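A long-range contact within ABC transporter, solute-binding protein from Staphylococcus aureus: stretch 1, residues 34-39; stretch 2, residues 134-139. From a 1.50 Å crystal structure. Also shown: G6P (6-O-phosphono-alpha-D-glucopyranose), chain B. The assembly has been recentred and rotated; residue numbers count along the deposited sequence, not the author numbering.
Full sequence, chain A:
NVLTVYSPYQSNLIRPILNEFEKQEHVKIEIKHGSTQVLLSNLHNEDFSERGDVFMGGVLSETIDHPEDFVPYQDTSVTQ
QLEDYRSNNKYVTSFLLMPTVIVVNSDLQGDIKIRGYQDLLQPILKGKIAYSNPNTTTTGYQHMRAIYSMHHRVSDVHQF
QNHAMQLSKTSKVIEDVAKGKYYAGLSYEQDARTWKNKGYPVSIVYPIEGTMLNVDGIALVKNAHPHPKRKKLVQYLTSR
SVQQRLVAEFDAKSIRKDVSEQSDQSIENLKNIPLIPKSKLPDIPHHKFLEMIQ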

# COMPACT_ATOMS: atom_id res chain seq x y z
N GLY A 34 5.73 -3.29 10.12
CA GLY A 34 4.48 -3.24 10.85
C GLY A 34 3.40 -2.63 10.00
O GLY A 34 3.64 -2.12 8.90
N SER A 35 2.17 -2.71 10.52
CA SER A 35 1.06 -2.03 9.87
C SER A 35 1.33 -0.53 9.82
O SER A 35 1.98 0.03 10.71
CB SER A 35 -0.24 -2.31 10.62
OG SER A 35 -0.53 -3.70 10.64
N THR A 36 0.84 0.12 8.76
CA THR A 36 1.18 1.52 8.51
C THR A 36 0.91 2.38 9.74
O THR A 36 1.80 3.10 10.21
CB THR A 36 0.41 2.06 7.31
OG1 THR A 36 0.73 1.31 6.13
CG2 THR A 36 0.75 3.52 7.06
N GLN A 37 -0.32 2.33 10.25
CA GLN A 37 -0.68 3.23 11.34
C GLN A 37 -0.04 2.81 12.66
O GLN A 37 0.20 3.66 13.53
CB GLN A 37 -2.19 3.30 11.48
CG GLN A 37 -2.88 4.00 10.32
CD GLN A 37 -2.38 5.41 10.12
OE1 GLN A 37 -2.23 6.17 11.08
NE2 GLN A 37 -2.11 5.78 8.88
N VAL A 38 0.24 1.52 12.84
CA VAL A 38 0.97 1.08 14.02
C VAL A 38 2.39 1.64 14.01
O VAL A 38 2.88 2.14 15.03
CB VAL A 38 0.97 -0.46 14.11
CG1 VAL A 38 1.79 -0.93 15.31
CG2 VAL A 38 -0.45 -0.98 14.21
N LEU A 39 3.06 1.57 12.86
CA LEU A 39 4.38 2.17 12.73
C LEU A 39 4.33 3.66 13.05
O LEU A 39 5.17 4.17 13.79
CB LEU A 39 4.91 1.94 11.31
CG LEU A 39 5.34 0.52 10.96
CD1 LEU A 39 5.59 0.40 9.46
CD2 LEU A 39 6.59 0.11 11.73
N PRO A 134 -9.18 -1.59 9.27
CA PRO A 134 -9.05 -0.25 8.65
C PRO A 134 -8.51 0.80 9.60
O PRO A 134 -8.08 1.86 9.14
CB PRO A 134 -10.48 0.08 8.21
CG PRO A 134 -11.35 -0.73 9.10
CD PRO A 134 -10.59 -1.98 9.42
N ASN A 135 -8.50 0.54 10.91
CA ASN A 135 -7.99 1.51 11.87
C ASN A 135 -6.47 1.50 11.97
O ASN A 135 -5.89 2.48 12.43
CB ASN A 135 -8.59 1.25 13.25
CG ASN A 135 -10.11 1.34 13.26
OD1 ASN A 135 -10.67 2.43 13.20
ND2 ASN A 135 -10.77 0.19 13.33
N THR A 136 -5.82 0.41 11.55
CA THR A 136 -4.39 0.26 11.71
C THR A 136 -3.62 0.07 10.41
O THR A 136 -2.39 0.19 10.42
CB THR A 136 -4.07 -0.92 12.63
OG1 THR A 136 -4.67 -2.11 12.12
CG2 THR A 136 -4.58 -0.66 14.04
N THR A 137 -4.29 -0.24 9.30
CA THR A 137 -3.62 -0.60 8.06
C THR A 137 -4.00 0.36 6.94
O THR A 137 -5.11 0.90 6.90
CB THR A 137 -3.96 -2.03 7.63
OG1 THR A 137 -5.35 -2.11 7.27
CG2 THR A 137 -3.66 -3.03 8.74
N THR A 138 -3.05 0.57 6.02
CA THR A 138 -3.38 1.28 4.79
C THR A 138 -4.38 0.50 3.96
O THR A 138 -5.34 1.07 3.43
CB THR A 138 -2.11 1.53 3.97
OG1 THR A 138 -1.29 2.51 4.62
CG2 THR A 138 -2.44 2.03 2.55
N THR A 139 -4.17 -0.81 3.83
CA THR A 139 -4.95 -1.60 2.89
C THR A 139 -6.42 -1.67 3.31
O THR A 139 -7.31 -1.45 2.49
CB THR A 139 -4.35 -3.00 2.78
OG1 THR A 139 -2.98 -2.89 2.37
CG2 THR A 139 -5.11 -3.83 1.75
C1 G6P B . -0.86 -0.62 1.30
C2 G6P B . 0.24 0.22 0.61
C3 G6P B . 1.61 -0.34 0.75
C4 G6P B . 1.81 -0.94 2.06
C5 G6P B . 0.93 -2.18 2.17
C6 G6P B . 0.98 -2.75 3.56
O1 G6P B . -1.90 -0.88 0.40
O2 G6P B . -0.05 0.35 -0.80
O3 G6P B . 2.59 0.78 0.58
O4 G6P B . 3.19 -1.35 2.24
O5 G6P B . -0.49 -1.91 1.87
O6 G6P B . 0.57 -1.76 4.47
P G6P B . -0.61 -2.12 5.62
O1P G6P B . -0.77 -0.92 6.53
O2P G6P B . -0.18 -3.35 6.45
O3P G6P B . -1.90 -2.40 4.94
O HOH W 1 -2.67 -4.03 12.33
O HOH W 2 -2.39 4.44 6.37

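This is a small, polar contact in which two helix N-termini, at least 98 residues apart in sequence, meet around one phosphate oxygen of the bound sugar phosphate and are joined by one direct backbone hydrogen bond, a hydroxyl pair and two bridging waters. The surface buried between the stretches is 280 Å², both sides summed, and Thr136 contributes the largest share.

The backbone bond runs from Gln37 N to Thr136 O at 3.0 Å, with an N-H...O angle of 144°. A first-turn helical amide lacks a partner within its own helix, so the loop carbonyl can accept its hydrogen bond. The same carbonyl oxygen, Thr136 O, lies 3.3 Å from Ser35 CB; the serine's CA-to-CB bond points toward the other stretch, and the CA atoms of Ser35 and Thr137 are 5.2 Å apart.

Thr36 OG1 and Thr138 OG1 are 2.8 Å apart, both on side chains in the m rotamer. Thr36 OG1 donates to O1P of G6P at 2.7 Å while lying 2.8 Å from Thr138 OG1. G6P O1P also accepts from Thr36 N at 2.9 Å (164°) and from Thr138 N at 2.8 Å (160°), so a single ligand atom ties both backbones together. Thr139 extends the phosphate grip through its N to G6P O3P, 3.0 Å.

Water 1 spans Ser35 OG (2.7 Å) and Thr136 OG1 (2.8 Å). Water 2 accepts from Gln37 NE2 at 2.9 Å and lies 2.8 Å from Thr138 OG1; the glutamine's CA-to-CB bond points toward the other stretch although its end leads away, and the water spans the remaining gap.

Apolar packing is slight: Val38 CG2 sits 4.0 Å from Thr136 CB. Thr137 CG2 lies 3.7 Å from Ser35 OG, a methyl against a hydroxyl oxygen.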